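Local coordinates for protein 6-aminohexanoate-dimer hydrolase (Bacillus anthracis, PDB 4GB7) that probably hydrolyses the amide bond of 6-aminohexanoate dimers, as a putative member of the beta-lactamase-type hydrolases, at residues Gln184-Tyr194 with Ala237-Ser248; Met228-Glu236 with Gly252-Arg262. One frame throughout, in Å; residues are numbered along the deposited sequence. Where two conformers were deposited one is given.

Contact 1 of 2, residues Gln184-Tyr194 with Ala237-Ser248; sequences QLMDMQVSVEY and AKETAPPGSVFS
V192 and E193 run antiparallel to E239 and K238 as a small two-stranded sheet, in which E193 and K238 form a hydrogen-bonded pair, E193 N to K238 O and K238 N to E193 O each spanning 2.9 Å. T240 N donates to S191 O. On one face the side chains of E193 and K238 run alongside each other; in the conformers given, which are one of two for each residue, E193 OE1 and K238 NZ form a salt bridge at 3.0 Å whose hydrogen bond is weak, and NZ also donates to E239 O. In that conformer a chi1 of 68° sets E193 CG between its backbone N and carbonyl carbon, against T240 CG2. On the opposite face V192 CG1 presses tightly on A237 CB (3.4 Å) and covers part of one face of the Y194 ring. Before the strand, helix 182-186 ends in a Schellman motif with M188 as its C-prime residue. The carbonyls that follow are held by segment 237-248: S248 N donates to M188 O at 2.8 Å, and G244 N, in the type II turn P242-S245, donates to Q189 O at 2.8 Å. Q184 lays its amide across P243, with OE1 bonded to T181. M188 CB touches F247 CE1 (3.5 Å), while its side chain reaches K143, the lysine of a possible SxxK motif. Between the strands, one water accepts from S191 N and donates to A241 O.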
loop_
_atom_site.group_PDB
_atom_site.type_symbol
_atom_site.label_atom_id
_atom_site.label_comp_id
_atom_site.label_asym_id
_atom_site.label_seq_id
_atom_site.Cartn_x
_atom_site.Cartn_y
_atom_site.Cartn_z
ATOM N N GLN A 184 3.426 18.192 -2.695
ATOM C CA GLN A 184 3.184 18.118 -1.230
ATOM C C GLN A 184 2.333 16.936 -0.827
ATOM O O GLN A 184 2.620 16.248 0.186
ATOM C CB GLN A 184 2.639 19.455 -0.701
ATOM C CG GLN A 184 3.743 20.505 -0.728
ATOM C CD GLN A 184 3.213 21.958 -0.602
ATOM O OE1 GLN A 184 1.969 22.223 -0.701
ATOM N NE2 GLN A 184 4.129 22.896 -0.419
ATOM N N LEU A 185 1.293 16.681 -1.612
ATOM C CA LEU A 185 0.424 15.512 -1.389
ATOM C C LEU A 185 1.209 14.210 -1.587
ATOM O O LEU A 185 1.168 13.266 -0.712
ATOM C CB LEU A 185 -0.807 15.571 -2.297
ATOM C CG LEU A 185 -1.795 16.700 -2.055
ATOM C CD1 LEU A 185 -2.705 16.936 -3.259
ATOM C CD2 LEU A 185 -2.668 16.499 -0.827
HETATM N N MSE A 186 1.898 14.128 -2.715
HETATM C CA MSE A 186 2.788 12.982 -3.030
HETATM C C MSE A 186 3.787 12.662 -1.901
HETATM O O MSE A 186 4.068 11.475 -1.601
HETATM C CB MSE A 186 3.546 13.238 -4.339
HETATM C CG MSE A 186 2.713 13.151 -5.608
HETATM SE SE MSE A 186 2.323 11.301 -6.001
HETATM C CE MSE A 186 3.861 11.017 -7.098
ATOM N N ASP A 187 4.296 13.712 -1.250
ATOM C CA ASP A 187 5.287 13.554 -0.190
ATOM C C ASP A 187 4.707 13.520 1.230
ATOM O O ASP A 187 5.481 13.560 2.207
ATOM C CB ASP A 187 6.364 14.657 -0.306
ATOM C CG ASP A 187 7.266 14.470 -1.532
ATOM O OD1 ASP A 187 7.418 13.315 -1.965
ATOM O OD2 ASP A 187 7.752 15.477 -2.081
HETATM N N MSE A 188 3.381 13.493 1.358
HETATM C CA MSE A 188 2.746 13.420 2.659
HETATM C C MSE A 188 3.184 14.612 3.547
HETATM O O MSE A 188 3.531 14.472 4.678
HETATM C CB MSE A 188 3.031 12.066 3.321
HETATM C CG MSE A 188 2.223 10.982 2.705
HETATM SE SE MSE A 188 0.360 11.094 2.770
HETATM C CE MSE A 188 -0.010 9.231 2.419
ATOM N N GLN A 189 3.152 15.805 2.979
ATOM C CA GLN A 189 3.498 16.996 3.708
ATOM C C GLN A 189 2.283 17.941 3.946
ATOM O O GLN A 189 2.432 19.169 4.128
ATOM C CB GLN A 189 4.631 17.711 3.014
ATOM C CG GLN A 189 5.961 16.982 3.070
ATOM C CD GLN A 189 6.989 17.601 2.177
ATOM O OE1 GLN A 189 6.676 18.455 1.347
ATOM N NE2 GLN A 189 8.234 17.205 2.353
ATOM N N VAL A 190 1.097 17.350 3.988
ATOM C CA VAL A 190 -0.150 18.054 4.250
ATOM C C VAL A 190 -0.678 17.628 5.615
ATOM O O VAL A 190 -0.983 16.423 5.861
ATOM C CB VAL A 190 -1.176 17.771 3.126
ATOM C CG1 VAL A 190 -2.405 18.614 3.332
ATOM C CG2 VAL A 190 -0.532 18.006 1.722
ATOM N N SER A 191 -0.756 18.616 6.510
ATOM C CA SER A 191 -1.046 18.364 7.934
ATOM C C SER A 191 -2.513 18.689 8.177
ATOM O O SER A 191 -2.933 19.873 8.132
ATOM C CB SER A 191 -0.131 19.205 8.817
ATOM O OG SER A 191 1.227 18.788 8.779
ATOM N N VAL A 192 -3.284 17.658 8.450
ATOM C CA VAL A 192 -4.712 17.763 8.522
ATOM C C VAL A 192 -5.259 16.867 9.624
ATOM O O VAL A 192 -4.773 15.744 9.847
ATOM C CB VAL A 192 -5.336 17.324 7.165
ATOM C CG1 VAL A 192 -6.738 16.788 7.304
ATOM C CG2 VAL A 192 -5.267 18.463 6.133
ATOM N N GLU A 193 -6.292 17.366 10.294
ATOM C CA GLU A 193 -7.062 16.584 11.266
ATOM C C GLU A 193 -8.541 16.597 10.823
ATOM O O GLU A 193 -9.001 17.554 10.136
ATOM C CB GLU A 193 -6.884 17.151 12.704
ATOM C CG GLU A 193 -7.516 18.539 12.923
ATOM C CD GLU A 193 -7.431 19.104 14.359
ATOM O OE1 GLU A 193 -7.773 20.270 14.551
ATOM O OE2 GLU A 193 -7.019 18.373 15.271
ATOM N N TYR A 194 -9.266 15.571 11.228
ATOM C CA TYR A 194 -10.668 15.433 10.952
ATOM C C TYR A 194 -11.379 15.307 12.283
ATOM O O TYR A 194 -10.771 14.857 13.288
ATOM C CB TYR A 194 -10.959 14.138 10.154
ATOM C CG TYR A 194 -10.098 13.930 8.903
ATOM C CD1 TYR A 194 -10.441 14.502 7.689
ATOM C CD2 TYR A 194 -8.963 13.171 8.940
ATOM C CE1 TYR A 194 -9.671 14.289 6.564
ATOM C CE2 TYR A 194 -8.194 12.948 7.827
ATOM C CZ TYR A 194 -8.546 13.543 6.632
ATOM O OH TYR A 194 -7.806 13.339 5.490
ATOM N N ALA A 237 -11.552 18.391 6.305
ATOM C CA ALA A 237 -10.155 18.558 6.716
ATOM C C ALA A 237 -9.929 19.907 7.351
ATOM O O ALA A 237 -10.400 20.935 6.826
ATOM C CB ALA A 237 -9.202 18.384 5.534
ATOM N N LYS A 238 -9.219 19.882 8.473
ATOM C CA LYS A 238 -8.795 21.094 9.163
ATOM C C LYS A 238 -7.267 21.125 9.189
ATOM O O LYS A 238 -6.600 20.183 9.690
ATOM C CB LYS A 238 -9.346 21.150 10.585
ATOM C CG LYS A 238 -9.002 22.427 11.310
ATOM C CD LYS A 238 -9.240 22.342 12.815
ATOM C CE LYS A 238 -8.237 23.202 13.576
ATOM N NZ LYS A 238 -6.821 22.805 13.311
ATOM N N GLU A 239 -6.698 22.202 8.665
ATOM C CA GLU A 239 -5.241 22.326 8.558
ATOM C C GLU A 239 -4.588 22.544 9.954
ATOM O O GLU A 239 -5.048 23.373 10.751
ATOM C CB GLU A 239 -4.904 23.500 7.631
ATOM C CG GLU A 239 -3.417 23.650 7.365
ATOM C CD GLU A 239 -3.082 24.792 6.441
ATOM O OE1 GLU A 239 -3.505 24.734 5.273
ATOM O OE2 GLU A 239 -2.351 25.723 6.873
ATOM N N THR A 240 -3.527 21.798 10.240
ATOM C CA THR A 240 -2.854 21.889 11.508
ATOM C C THR A 240 -1.418 22.369 11.361
ATOM O O THR A 240 -0.789 22.687 12.334
ATOM C CB THR A 240 -2.866 20.534 12.223
ATOM O OG1 THR A 240 -2.241 19.565 11.406
ATOM C CG2 THR A 240 -4.322 20.082 12.540
ATOM N N ALA A 241 -0.891 22.387 10.142
ATOM C CA ALA A 241 0.388 23.022 9.851
ATOM C C ALA A 241 0.439 23.362 8.378
ATOM O O ALA A 241 -0.337 22.822 7.595
ATOM C CB ALA A 241 1.579 22.186 10.268
ATOM N N PRO A 242 1.331 24.290 8.007
ATOM C CA PRO A 242 1.293 24.687 6.614
ATOM C C PRO A 242 1.721 23.557 5.680
ATOM O O PRO A 242 2.623 22.781 6.017
ATOM C CB PRO A 242 2.281 25.864 6.555
ATOM C CG PRO A 242 2.263 26.413 7.937
ATOM C CD PRO A 242 2.151 25.203 8.822
ATOM N N PRO A 243 1.116 23.499 4.498
ATOM C CA PRO A 243 1.527 22.439 3.588
ATOM C C PRO A 243 2.995 22.573 3.150
ATOM O O PRO A 243 3.511 23.678 2.879
ATOM C CB PRO A 243 0.549 22.577 2.422
ATOM C CG PRO A 243 0.090 23.973 2.459
ATOM C CD PRO A 243 0.036 24.332 3.916
ATOM N N GLY A 244 3.696 21.454 3.142
ATOM C CA GLY A 244 5.101 21.455 2.832
ATOM C C GLY A 244 6.001 21.565 4.046
ATOM O O GLY A 244 7.215 21.319 3.946
ATOM N N SER A 245 5.438 21.887 5.215
ATOM C CA SER A 245 6.269 22.261 6.365
ATOM C C SER A 245 6.840 21.096 7.145
ATOM O O SER A 245 7.915 21.228 7.757
ATOM C CB SER A 245 5.499 23.196 7.298
ATOM O OG SER A 245 4.470 22.532 7.990
ATOM N N VAL A 246 6.141 19.964 7.117
ATOM C CA VAL A 246 6.560 18.760 7.855
ATOM C C VAL A 246 5.854 17.534 7.259
ATOM O O VAL A 246 4.794 17.660 6.665
ATOM C CB VAL A 246 6.220 18.853 9.359
ATOM C CG1 VAL A 246 4.704 18.891 9.582
ATOM C CG2 VAL A 246 6.888 17.739 10.148
ATOM N N PHE A 247 6.440 16.370 7.458
ATOM C CA PHE A 247 5.797 15.113 7.116
ATOM C C PHE A 247 4.626 14.850 8.064
ATOM O O PHE A 247 4.779 14.936 9.295
ATOM C CB PHE A 247 6.811 13.966 7.188
ATOM C CG PHE A 247 6.228 12.597 6.962
ATOM C CD1 PHE A 247 6.016 12.146 5.689
ATOM C CD2 PHE A 247 5.939 11.749 8.025
ATOM C CE1 PHE A 247 5.532 10.877 5.448
ATOM C CE2 PHE A 247 5.419 10.471 7.787
ATOM C CZ PHE A 247 5.232 10.031 6.494
ATOM N N SER A 248 3.469 14.494 7.490
ATOM C CA SER A 248 2.299 14.070 8.246
ATOM C C SER A 248 1.567 13.056 7.397
ATOM O O SER A 248 0.931 13.417 6.396
ATOM C CB SER A 248 1.374 15.259 8.553
ATOM O OG SER A 248 0.282 14.842 9.345
HETATM O O HOH W 1 2.689 19.860 6.861
HETATM O O HOH W 2 8.507 21.267 1.509
HETATM O O HOH W 3 -0.095 14.432 4.034
HETATM O O HOH W 4 -2.071 15.043 8.027
HETATM O O HOH W 5 -0.839 21.194 5.435
#

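Contact 2 of 2, residues Met228-Glu236 with Gly252-Arg262; sequences MKIYDMLQE and GSTETLAWIIR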
loop_
_atom_site.group_PDB
_atom_site.type_symbol
_atom_site.label_atom_id
_atom_site.label_comp_id
_atom_site.label_asym_id
_atom_site.label_seq_id
_atom_site.Cartn_x
_atom_site.Cartn_y
_atom_site.Cartn_z
HETATM N N MSE A 228 -20.332 10.985 4.379
HETATM C CA MSE A 228 -21.176 9.957 3.752
HETATM C C MSE A 228 -20.532 9.301 2.535
HETATM O O MSE A 228 -20.990 8.264 2.082
HETATM C CB MSE A 228 -22.552 10.551 3.370
HETATM C CG MSE A 228 -23.388 11.125 4.556
HETATM SE SE MSE A 228 -23.840 9.734 5.856
HETATM C CE MSE A 228 -25.251 8.836 4.809
ATOM N N LYS A 229 -19.462 9.920 2.043
ATOM C CA LYS A 229 -18.662 9.419 0.955
ATOM C C LYS A 229 -17.263 9.967 1.166
ATOM O O LYS A 229 -17.086 10.918 1.906
ATOM C CB LYS A 229 -19.255 9.867 -0.364
ATOM C CG LYS A 229 -19.261 11.355 -0.581
ATOM C CD LYS A 229 -19.936 11.688 -1.897
ATOM C CE LYS A 229 -19.895 13.164 -2.190
ATOM N NZ LYS A 229 -20.296 13.456 -3.585
ATOM N N ILE A 230 -16.267 9.386 0.501
ATOM C CA ILE A 230 -14.860 9.765 0.710
ATOM C C ILE A 230 -14.609 11.273 0.518
ATOM O O ILE A 230 -13.903 11.899 1.314
ATOM C CB ILE A 230 -13.929 8.906 -0.181
ATOM C CG1 ILE A 230 -13.944 7.444 0.273
ATOM C CG2 ILE A 230 -12.484 9.434 -0.164
ATOM C CD1 ILE A 230 -13.323 6.538 -0.772
ATOM N N TYR A 231 -15.181 11.869 -0.517
ATOM C CA TYR A 231 -14.910 13.262 -0.731
ATOM C C TYR A 231 -15.424 14.170 0.379
ATOM O O TYR A 231 -14.847 15.256 0.613
ATOM C CB TYR A 231 -15.460 13.712 -2.080
ATOM C CG TYR A 231 -14.891 13.012 -3.313
ATOM C CD1 TYR A 231 -13.656 12.371 -3.300
ATOM C CD2 TYR A 231 -15.589 13.003 -4.495
ATOM C CE1 TYR A 231 -13.152 11.757 -4.418
ATOM C CE2 TYR A 231 -15.072 12.388 -5.641
ATOM C CZ TYR A 231 -13.861 11.762 -5.599
ATOM O OH TYR A 231 -13.333 11.159 -6.721
ATOM N N ASP A 232 -16.492 13.751 1.050
ATOM C CA ASP A 232 -16.995 14.471 2.242
ATOM C C ASP A 232 -15.918 14.602 3.320
ATOM O O ASP A 232 -15.775 15.624 3.987
ATOM C CB ASP A 232 -18.200 13.754 2.864
ATOM C CG ASP A 232 -19.476 13.865 2.051
ATOM O OD1 ASP A 232 -19.548 14.608 1.017
ATOM O OD2 ASP A 232 -20.436 13.188 2.507
HETATM N N MSE A 233 -15.171 13.532 3.513
HETATM C CA MSE A 233 -14.073 13.534 4.476
HETATM C C MSE A 233 -13.039 14.591 4.131
HETATM O O MSE A 233 -12.540 15.283 4.991
HETATM C CB MSE A 233 -13.439 12.131 4.567
HETATM C CG MSE A 233 -12.261 12.034 5.540
HETATM SE SE MSE A 233 -11.224 10.433 5.385
HETATM C CE MSE A 233 -10.309 10.921 3.730
ATOM N N LEU A 234 -12.717 14.699 2.844
ATOM C CA LEU A 234 -11.719 15.663 2.409
ATOM C C LEU A 234 -12.200 17.072 2.693
ATOM O O LEU A 234 -11.389 17.928 3.037
ATOM C CB LEU A 234 -11.436 15.483 0.931
ATOM C CG LEU A 234 -10.855 14.114 0.530
ATOM C CD1 LEU A 234 -10.635 14.067 -0.985
ATOM C CD2 LEU A 234 -9.612 13.697 1.335
ATOM N N GLN A 235 -13.519 17.284 2.617
ATOM C CA GLN A 235 -14.110 18.604 2.820
ATOM C C GLN A 235 -14.134 18.969 4.313
ATOM O O GLN A 235 -14.204 20.155 4.669
ATOM C CB GLN A 235 -15.543 18.661 2.259
ATOM C CG GLN A 235 -15.703 18.598 0.754
ATOM C CD GLN A 235 -15.136 19.775 0.020
ATOM O OE1 GLN A 235 -14.538 20.683 0.633
ATOM N NE2 GLN A 235 -15.267 19.762 -1.319
ATOM N N GLU A 236 -14.055 17.959 5.172
ATOM C CA GLU A 236 -13.994 18.169 6.623
ATOM C C GLU A 236 -12.576 18.465 7.168
ATOM O O GLU A 236 -12.423 18.737 8.367
ATOM C CB GLU A 236 -14.526 16.920 7.366
ATOM C CG GLU A 236 -16.023 16.695 7.243
ATOM C CD GLU A 236 -16.568 15.780 8.313
ATOM O OE1 GLU A 236 -15.783 15.090 8.999
ATOM O OE2 GLU A 236 -17.800 15.745 8.466
ATOM N N GLY A 252 -5.952 10.973 3.334
ATOM C CA GLY A 252 -6.590 12.023 2.572
ATOM C C GLY A 252 -5.755 12.584 1.469
ATOM O O GLY A 252 -6.316 13.038 0.428
ATOM N N SER A 253 -4.437 12.618 1.659
ATOM C CA SER A 253 -3.563 13.132 0.610
ATOM C C SER A 253 -3.637 12.252 -0.642
ATOM O O SER A 253 -3.808 12.730 -1.758
ATOM C CB SER A 253 -2.107 13.261 1.091
ATOM O OG SER A 253 -1.998 14.226 2.144
ATOM N N THR A 254 -3.548 10.934 -0.451
ATOM C CA THR A 254 -3.692 10.006 -1.568
ATOM C C THR A 254 -5.094 10.078 -2.187
ATOM O O THR A 254 -5.247 10.017 -3.415
ATOM C CB THR A 254 -3.422 8.580 -1.084
ATOM O OG1 THR A 254 -2.277 8.598 -0.240
ATOM C CG2 THR A 254 -3.178 7.620 -2.284
ATOM N N GLU A 255 -6.123 10.233 -1.350
ATOM C CA GLU A 255 -7.508 10.308 -1.847
ATOM C C GLU A 255 -7.669 11.535 -2.717
ATOM O O GLU A 255 -8.376 11.478 -3.741
ATOM C CB GLU A 255 -8.531 10.303 -0.734
ATOM C CG GLU A 255 -8.559 9.037 0.128
ATOM C CD GLU A 255 -8.882 7.744 -0.597
ATOM O OE1 GLU A 255 -9.336 7.759 -1.772
ATOM O OE2 GLU A 255 -8.637 6.677 0.036
ATOM N N THR A 256 -7.003 12.627 -2.345
ATOM C CA THR A 256 -7.060 13.855 -3.166
ATOM C C THR A 256 -6.412 13.624 -4.542
ATOM O O THR A 256 -6.943 13.992 -5.605
ATOM C CB THR A 256 -6.437 15.036 -2.433
ATOM O OG1 THR A 256 -7.146 15.279 -1.190
ATOM C CG2 THR A 256 -6.494 16.334 -3.295
ATOM N N LEU A 257 -5.223 13.084 -4.518
ATOM C CA LEU A 257 -4.515 12.701 -5.739
ATOM C C LEU A 257 -5.370 11.802 -6.638
ATOM O O LEU A 257 -5.420 11.981 -7.824
ATOM C CB LEU A 257 -3.164 12.034 -5.387
ATOM C CG LEU A 257 -2.084 12.914 -4.760
ATOM C CD1 LEU A 257 -0.887 12.101 -4.298
ATOM C CD2 LEU A 257 -1.651 14.015 -5.743
ATOM N N ALA A 258 -6.035 10.812 -6.065
ATOM C CA ALA A 258 -6.932 9.952 -6.850
ATOM C C ALA A 258 -8.102 10.723 -7.473
ATOM O O ALA A 258 -8.513 10.418 -8.588
ATOM C CB ALA A 258 -7.402 8.754 -6.041
ATOM N N TRP A 259 -8.650 11.705 -6.736
ATOM C CA TRP A 259 -9.695 12.554 -7.267
ATOM C C TRP A 259 -9.202 13.312 -8.473
ATOM O O TRP A 259 -9.882 13.383 -9.480
ATOM C CB TRP A 259 -10.202 13.495 -6.175
ATOM C CG TRP A 259 -11.501 14.194 -6.422
ATOM C CD1 TRP A 259 -12.311 14.182 -7.567
ATOM C CD2 TRP A 259 -12.209 15.005 -5.453
ATOM N NE1 TRP A 259 -13.457 14.930 -7.368
ATOM C CE2 TRP A 259 -13.434 15.481 -6.112
ATOM C CE3 TRP A 259 -11.955 15.389 -4.148
ATOM C CZ2 TRP A 259 -14.352 16.269 -5.451
ATOM C CZ3 TRP A 259 -12.881 16.189 -3.489
ATOM C CH2 TRP A 259 -14.050 16.630 -4.133
ATOM N N ILE A 260 -7.963 13.769 -8.430
ATOM C CA ILE A 260 -7.345 14.411 -9.578
ATOM C C ILE A 260 -7.237 13.445 -10.769
ATOM O O ILE A 260 -7.602 13.794 -11.898
ATOM C CB ILE A 260 -5.961 14.976 -9.227
ATOM C CG1 ILE A 260 -6.112 16.108 -8.194
ATOM C CG2 ILE A 260 -5.222 15.489 -10.459
ATOM C CD1 ILE A 260 -4.829 16.568 -7.566
ATOM N N ILE A 261 -6.772 12.225 -10.516
ATOM C CA ILE A 261 -6.715 11.212 -11.581
ATOM C C ILE A 261 -8.075 11.079 -12.276
ATOM O O ILE A 261 -8.162 11.081 -13.524
ATOM C CB ILE A 261 -6.245 9.855 -11.041
ATOM C CG1 ILE A 261 -4.780 9.942 -10.571
ATOM C CG2 ILE A 261 -6.382 8.734 -12.091
ATOM C CD1 ILE A 261 -4.289 8.747 -9.797
ATOM N N ARG A 262 -9.125 10.916 -11.479
ATOM C CA ARG A 262 -10.457 10.668 -12.022
ATOM C C ARG A 262 -10.928 11.862 -12.824
ATOM O O ARG A 262 -11.464 11.718 -13.908
ATOM C CB ARG A 262 -11.438 10.352 -10.921
ATOM C CG ARG A 262 -11.190 9.068 -10.121
ATOM C CD ARG A 262 -12.119 8.972 -8.928
ATOM N NE ARG A 262 -11.725 7.870 -8.046
ATOM C CZ ARG A 262 -11.185 7.998 -6.835
ATOM N NH1 ARG A 262 -11.108 9.182 -6.219
ATOM N NH2 ARG A 262 -10.844 6.923 -6.149
#
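Y231 and W259 make the aromatic core of this contact, stacked face to face with the phenol ring over the five-membered ring of the indole. The two centroids are 3.6 Å apart and the planes only 6° from parallel. Y231 CB also lies over the six-membered indole ring as a CH-pi contact, so the tyrosine covers both rings of the tryptophan. The indole is carried there by a chi1 of -165°, which sets W259 CG anti to its backbone N. The polar interaction is a single bent hydrogen bond: R262 NH1 donates to Y231 OH at 3.0 Å, with the hydroxyl tilted out of the guanidinium plane. R262 NH2 makes a salt bridge to E297, giving the guanidinium a second hold. Van der Waals packing adds to this. L234 CD1 makes an apolar contact with W259 CE3 at 3.7 Å, its CD2 rests on G252 O at 3.5 Å, and I230 CG2 crosses the side chain of E255, whose carboxylate is bonded to S300 and A299. Helix 230-235 and segment 252-262 of helix 251-265, whose segment axes come within 10.2 Å at 118°, thus meet through a knob-into-hole contact, L234 seated among G252, E255, T256 and W259, in the helical part of a beta-lactamase-type fold.

From the N terminus the chain passes through 184-194, then 228-236, 237-248 and 252-262, so the two contacts cross. Contact 1 closes a loop of 42 residues that contains helices 206-214 and 230-235, bringing the chain back beside strand 191-193. Contact 2 closes a shorter loop of 15 residues, which holds strand 238-241 and returns to helix 230-235 through helix 251-265. The contacts also touch: Y194 CE1 packs on M233 O at 3.4 Å, and M188 SE lies 3.7 Å from S253 CB. Together they join the end of helix 182-186, the two-stranded sheet and helices 230-235 and 251-265, with both contacts on the same side of the chain's centre.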